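PDB 4LMO: telomerase reverse transcriptase from Takifugu rubripes, which elongates telomeres by copying a template within its own RNA subunit, the present chain being the RNA-binding domain of this ribonucleoprotein enzyme. Local coordinates for residues 66-71 against 181-186; 174-179 against 192-197. All blocks are in the same frame, centred on the assembly; numbering follows the deposited sequence.

Interaction 1: 66-71 against 181-186; sequences PRRFFN and LKISKT
Arg68, on the short helix 67-70, reaches across to the irregular backbone of 181-186 and shares nearly all of this contact with Ile183. Its chain leaves with CG anti to the backbone N (chi1 -160°), runs extended through chi2 and bends at chi3 (-70°), which brings the guanidinium edge-on to the carbonyl of Leu181. NH1 donates to Leu181 O at 2.9 Å; the bond is nearly straight (159°), Leu181 O lies in the guanidinium plane, and NH1 in turn lies in the plane of that carbonyl. Ile183 points its CB toward the helix and holds CG1 in the crowded position between the backbone N and the carbonyl carbon. From there its CG1 sits over one guanidinium face of Arg68, 3.7 Å from CZ and offset toward the rim, while CG2 packs 3.7 Å from Arg68 CB. An alanine in place of Arg68 would probably cost the bond to the Leu181 carbonyl and leave Ile183 CG1 without the guanidinium it lies over. Arg68 and Ile183 both fall in regions that, by similarity, interact with the RNA template. Since NH1 also forms a salt bridge with Glu193 of helix 191-220, that carboxylate would be expected to balance part of the charge of Arg68.

Interaction 2: 174-179 against 192-197; sequences KVNNCD and SELSYR
Polar contact here centres on Arg197, whose chain bends at chi2 and chi3 and so turns its guanidinium toward Asn176. NH2 of Arg197 donates to Asn176 OD1 at 3.1 Å, with an N-H...O angle of 156°. The oxygen lies near the guanidinium plane, yet the donor stands well above the plane of the amide carbonyl, so the bond does not follow a lone pair; the two flat groups are turned 78° apart. Asn176 offers OD1 from a chain with CG anti to the carbonyl carbon (chi1 -70°). Beside this bond, Leu194 CD1 makes a van der Waals contact with Asn176 OD1 at 3.9 Å. The other terminal nitrogen of Arg197, NH1, makes a long, weak salt bridge of 3.4 Å to Glu193 OE2, one turn back on the same helix. In the fold, the contact sets a single 3-10 turn, 175-177, against the first turns of the long helix 191-220 of the telomerase RNA-binding domain, in a part of the chain that, up to Tyr196, by similarity interacts with the RNA template. Apolar packing comes from Val175, whose CG1, anti to the backbone N, meets Arg197 CB at 3.9 Å. Leu194 adds a looser touch, its CD1 4.4 Å from Val175 CG1. Val175 also rests against Thr198 and Leu201, further along helix 191-220.

Both interactions draw on the same connection between helices 166-169 and 191-220, and their segments alternate along the chain, with centres 11 Å apart. Interaction 1 is a surface contact tying helix 67-70, distant in sequence, to that connection; interaction 2 is more local and partly buried, folding the connection back on the helix that follows it. Each relies on one arginine, but Arg68 binds a main-chain carbonyl whereas Arg197 binds a side-chain amide. Glu193 is shared by both arginines, and its OE2 lies closer to NH1 of Arg68, at 2.9 Å, than to Arg197. A second tie, a probable hydrogen bond, runs from Lys182 NZ to the backbone oxygen of Asn176.

Interaction 1: 66-71 against 181-186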
loop_
_atom_site.group_PDB
_atom_site.type_symbol
_atom_site.label_atom_id
_atom_site.label_comp_id
_atom_site.label_asym_id
_atom_site.label_seq_id
_atom_site.Cartn_x
_atom_site.Cartn_y
_atom_site.Cartn_z
ATOM N N PRO A 66 -3.724 -9.659 23.006
ATOM C CA PRO A 66 -4.519 -10.861 23.281
ATOM C C PRO A 66 -3.942 -12.077 22.552
ATOM O O PRO A 66 -3.233 -11.916 21.554
ATOM C CB PRO A 66 -5.894 -10.510 22.708
ATOM C CG PRO A 66 -5.957 -9.025 22.768
ATOM C CD PRO A 66 -4.558 -8.555 22.494
ATOM N N ARG A 67 -4.245 -13.275 23.046
ATOM C CA ARG A 67 -3.668 -14.505 22.499
ATOM C C ARG A 67 -3.917 -14.654 20.996
ATOM O O ARG A 67 -3.019 -15.060 20.254
ATOM C CB ARG A 67 -4.172 -15.738 23.258
ATOM C CG ARG A 67 -3.253 -16.944 23.131
ATOM C CD ARG A 67 -3.876 -18.206 23.705
ATOM N NE ARG A 67 -3.170 -19.403 23.246
ATOM C CZ ARG A 67 -3.533 -20.144 22.200
ATOM N NH1 ARG A 67 -4.609 -19.829 21.486
ATOM N NH2 ARG A 67 -2.817 -21.209 21.866
ATOM N N ARG A 68 -5.130 -14.308 20.563
ATOM C CA ARG A 68 -5.528 -14.361 19.153
ATOM C C ARG A 68 -4.589 -13.540 18.269
ATOM O O ARG A 68 -4.118 -14.019 17.234
ATOM C CB ARG A 68 -6.970 -13.867 18.988
ATOM C CG ARG A 68 -7.650 -14.322 17.704
ATOM C CD ARG A 68 -8.922 -13.537 17.417
ATOM N NE ARG A 68 -10.017 -13.844 18.339
ATOM C CZ ARG A 68 -10.989 -14.723 18.100
ATOM N NH1 ARG A 68 -11.024 -15.407 16.958
ATOM N NH2 ARG A 68 -11.936 -14.921 19.009
ATOM N N PHE A 69 -4.313 -12.310 18.695
ATOM C CA PHE A 69 -3.469 -11.392 17.935
ATOM C C PHE A 69 -1.980 -11.628 18.177
ATOM O O PHE A 69 -1.154 -11.323 17.313
ATOM C CB PHE A 69 -3.861 -9.938 18.222
ATOM C CG PHE A 69 -5.236 -9.575 17.722
ATOM C CD1 PHE A 69 -6.361 -9.786 18.517
ATOM C CD2 PHE A 69 -5.409 -9.035 16.451
ATOM C CE1 PHE A 69 -7.629 -9.460 18.055
ATOM C CE2 PHE A 69 -6.672 -8.705 15.985
ATOM C CZ PHE A 69 -7.784 -8.918 16.789
ATOM N N PHE A 70 -1.644 -12.181 19.343
ATOM C CA PHE A 70 -0.263 -12.557 19.647
ATOM C C PHE A 70 0.242 -13.651 18.708
ATOM O O PHE A 70 1.404 -13.642 18.306
ATOM C CB PHE A 70 -0.109 -13.006 21.107
ATOM C CG PHE A 70 1.292 -13.428 21.464
ATOM C CD1 PHE A 70 1.608 -14.774 21.638
ATOM C CD2 PHE A 70 2.306 -12.480 21.600
ATOM C CE1 PHE A 70 2.901 -15.164 21.956
ATOM C CE2 PHE A 70 3.600 -12.864 21.915
ATOM C CZ PHE A 70 3.898 -14.208 22.094
ATOM N N ASN A 71 -0.634 -14.587 18.360
ATOM C CA ASN A 71 -0.276 -15.676 17.456
ATOM C C ASN A 71 -0.053 -15.234 16.009
ATOM O O ASN A 71 0.521 -15.980 15.214
ATOM C CB ASN A 71 -1.313 -16.798 17.532
ATOM C CG ASN A 71 -1.284 -17.531 18.862
ATOM O OD1 ASN A 71 -2.327 -17.891 19.403
ATOM N ND2 ASN A 71 -0.084 -17.757 19.397
ATOM N N LEU A 181 -7.140 -16.210 11.839
ATOM C CA LEU A 181 -8.162 -15.452 12.557
ATOM C C LEU A 181 -8.646 -16.192 13.802
ATOM O O LEU A 181 -9.237 -15.588 14.701
ATOM C CB LEU A 181 -9.370 -15.192 11.649
ATOM C CG LEU A 181 -9.241 -14.340 10.385
ATOM C CD1 LEU A 181 -10.520 -14.432 9.564
ATOM C CD2 LEU A 181 -8.933 -12.891 10.727
ATOM N N LYS A 182 -8.385 -17.496 13.843
ATOM C CA LYS A 182 -9.016 -18.396 14.808
ATOM C C LYS A 182 -8.188 -18.646 16.065
ATOM O O LYS A 182 -6.958 -18.612 16.032
ATOM C CB LYS A 182 -9.326 -19.742 14.142
ATOM C CG LYS A 182 -10.056 -19.646 12.813
ATOM C CD LYS A 182 -10.097 -20.997 12.119
ATOM C CE LYS A 182 -10.779 -20.895 10.766
ATOM N NZ LYS A 182 -10.526 -22.091 9.915
ATOM N N ILE A 183 -8.884 -18.905 17.169
ATOM C CA ILE A 183 -8.262 -19.407 18.398
ATOM C C ILE A 183 -8.620 -20.872 18.656
ATOM O O ILE A 183 -8.099 -21.490 19.588
ATOM C CB ILE A 183 -8.628 -18.562 19.644
ATOM C CG1 ILE A 183 -10.073 -18.045 19.578
ATOM C CG2 ILE A 183 -7.647 -17.415 19.814
ATOM C CD1 ILE A 183 -11.102 -18.974 20.193
ATOM N N SER A 184 -9.504 -21.419 17.827
ATOM C CA SER A 184 -9.995 -22.782 18.004
ATOM C C SER A 184 -10.545 -23.352 16.703
ATOM O O SER A 184 -11.260 -22.668 15.969
ATOM C CB SER A 184 -11.083 -22.814 19.083
ATOM O OG SER A 184 -11.402 -24.144 19.453
ATOM N N LYS A 185 -10.204 -24.606 16.425
ATOM C CA LYS A 185 -10.781 -25.334 15.295
ATOM C C LYS A 185 -11.751 -26.424 15.754
ATOM O O LYS A 185 -12.383 -27.088 14.928
ATOM C CB LYS A 185 -9.686 -25.931 14.407
ATOM C CG LYS A 185 -9.406 -25.126 13.148
ATOM C CD LYS A 185 -8.403 -25.834 12.255
ATOM C CE LYS A 185 -8.564 -25.430 10.798
ATOM N NZ LYS A 185 -9.741 -26.084 10.159
ATOM N N THR A 186 -11.876 -26.591 17.069
ATOM C CA THR A 186 -12.725 -27.644 17.632
ATOM C C THR A 186 -14.107 -27.142 18.069
ATOM O O THR A 186 -14.225 -26.117 18.750
ATOM C CB THR A 186 -12.012 -28.429 18.763
ATOM O OG1 THR A 186 -12.802 -29.565 19.134
ATOM C CG2 THR A 186 -11.754 -27.553 19.996
#

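Interaction 2: 174-179 against 192-197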
loop_
_atom_site.group_PDB
_atom_site.type_symbol
_atom_site.label_atom_id
_atom_site.label_comp_id
_atom_site.label_asym_id
_atom_site.label_seq_id
_atom_site.Cartn_x
_atom_site.Cartn_y
_atom_site.Cartn_z
ATOM N N LYS A 174 -14.328 -16.144 1.631
ATOM C CA LYS A 174 -14.573 -17.194 2.608
ATOM C C LYS A 174 -13.753 -16.915 3.863
ATOM O O LYS A 174 -12.553 -17.200 3.910
ATOM C CB LYS A 174 -14.236 -18.570 2.028
ATOM C CG LYS A 174 -15.112 -19.008 0.863
ATOM C CD LYS A 174 -14.536 -20.244 0.187
ATOM C CE LYS A 174 -15.300 -20.614 -1.075
ATOM N NZ LYS A 174 -16.544 -21.381 -0.788
ATOM N N VAL A 175 -14.415 -16.349 4.870
ATOM C CA VAL A 175 -13.775 -15.949 6.128
ATOM C C VAL A 175 -13.054 -17.118 6.809
ATOM O O VAL A 175 -11.921 -16.970 7.284
ATOM C CB VAL A 175 -14.798 -15.304 7.098
ATOM C CG1 VAL A 175 -14.159 -14.962 8.439
ATOM C CG2 VAL A 175 -15.407 -14.054 6.477
ATOM N N ASN A 176 -13.704 -18.278 6.825
ATOM C CA ASN A 176 -13.195 -19.444 7.546
ATOM C C ASN A 176 -11.987 -20.137 6.906
ATOM O O ASN A 176 -11.365 -20.995 7.535
ATOM C CB ASN A 176 -14.327 -20.433 7.844
ATOM C CG ASN A 176 -15.302 -19.909 8.890
ATOM O OD1 ASN A 176 -14.958 -19.057 9.717
ATOM N ND2 ASN A 176 -16.525 -20.424 8.865
ATOM N N ASN A 177 -11.656 -19.759 5.669
ATOM C CA ASN A 177 -10.421 -20.204 5.025
ATOM C C ASN A 177 -9.181 -19.690 5.755
ATOM O O ASN A 177 -8.118 -20.309 5.707
ATOM C CB ASN A 177 -10.372 -19.750 3.562
ATOM C CG ASN A 177 -11.313 -20.538 2.664
ATOM O OD1 ASN A 177 -11.977 -21.479 3.098
ATOM N ND2 ASN A 177 -11.374 -20.148 1.398
ATOM N N CYS A 178 -9.332 -18.555 6.430
ATOM C CA CYS A 178 -8.237 -17.920 7.149
ATOM C C CYS A 178 -8.113 -18.486 8.559
ATOM O O CYS A 178 -8.860 -18.097 9.465
ATOM C CB CYS A 178 -8.447 -16.404 7.201
ATOM S SG CYS A 178 -8.885 -15.653 5.619
ATOM N N ASP A 179 -7.167 -19.409 8.732
ATOM C CA ASP A 179 -6.891 -20.030 10.029
ATOM C C ASP A 179 -6.337 -19.025 11.037
ATOM O O ASP A 179 -6.573 -19.152 12.243
ATOM C CB ASP A 179 -5.896 -21.189 9.873
ATOM C CG ASP A 179 -6.553 -22.485 9.409
ATOM O OD1 ASP A 179 -7.688 -22.456 8.887
ATOM O OD2 ASP A 179 -5.916 -23.547 9.566
ATOM N N SER A 192 -21.420 -15.115 16.931
ATOM C CA SER A 192 -20.596 -14.041 17.499
ATOM C C SER A 192 -19.110 -14.214 17.187
ATOM O O SER A 192 -18.384 -13.231 17.027
ATOM C CB SER A 192 -20.808 -13.934 19.011
ATOM O OG SER A 192 -20.184 -15.006 19.694
ATOM N N GLU A 193 -18.668 -15.467 17.112
ATOM C CA GLU A 193 -17.300 -15.788 16.726
ATOM C C GLU A 193 -17.072 -15.526 15.238
ATOM O O GLU A 193 -16.053 -14.943 14.858
ATOM C CB GLU A 193 -16.957 -17.240 17.092
ATOM C CG GLU A 193 -15.579 -17.719 16.645
ATOM C CD GLU A 193 -14.422 -16.967 17.290
ATOM O OE1 GLU A 193 -14.648 -16.181 18.238
ATOM O OE2 GLU A 193 -13.272 -17.169 16.849
ATOM N N LEU A 194 -18.021 -15.954 14.404
ATOM C CA LEU A 194 -17.963 -15.689 12.966
ATOM C C LEU A 194 -17.959 -14.186 12.684
ATOM O O LEU A 194 -17.196 -13.711 11.845
ATOM C CB LEU A 194 -19.120 -16.375 12.229
ATOM C CG LEU A 194 -19.240 -16.172 10.711
ATOM C CD1 LEU A 194 -17.987 -16.620 9.968
ATOM C CD2 LEU A 194 -20.468 -16.884 10.164
ATOM N N SER A 195 -18.813 -13.459 13.403
ATOM C CA SER A 195 -18.904 -12.001 13.315
ATOM C C SER A 195 -17.589 -11.317 13.700
ATOM O O SER A 195 -17.187 -10.334 13.075
ATOM C CB SER A 195 -20.050 -11.495 14.198
ATOM O OG SER A 195 -19.992 -10.090 14.381
ATOM N N TYR A 196 -16.930 -11.844 14.726
ATOM C CA TYR A 196 -15.651 -11.307 15.184
ATOM C C TYR A 196 -14.512 -11.658 14.224
ATOM O O TYR A 196 -13.600 -10.854 14.017
ATOM C CB TYR A 196 -15.343 -11.797 16.600
ATOM C CG TYR A 196 -14.182 -11.095 17.268
ATOM C CD1 TYR A 196 -14.151 -9.702 17.379
ATOM C CD2 TYR A 196 -13.123 -11.824 17.810
ATOM C CE1 TYR A 196 -13.089 -9.057 17.997
ATOM C CE2 TYR A 196 -12.060 -11.187 18.431
ATOM C CZ TYR A 196 -12.046 -9.807 18.520
ATOM O OH TYR A 196 -10.991 -9.178 19.137
ATOM N N ARG A 197 -14.576 -12.857 13.648
ATOM C CA ARG A 197 -13.639 -13.275 12.603
ATOM C C ARG A 197 -13.778 -12.400 11.352
ATOM O O ARG A 197 -12.774 -11.990 10.764
ATOM C CB ARG A 197 -13.815 -14.769 12.284
ATOM C CG ARG A 197 -12.760 -15.651 12.941
ATOM C CD ARG A 197 -13.329 -16.857 13.680
ATOM N NE ARG A 197 -13.568 -18.020 12.826
ATOM C CZ ARG A 197 -13.573 -19.285 13.248
ATOM N NH1 ARG A 197 -13.330 -19.578 14.520
ATOM N NH2 ARG A 197 -13.806 -20.267 12.387
#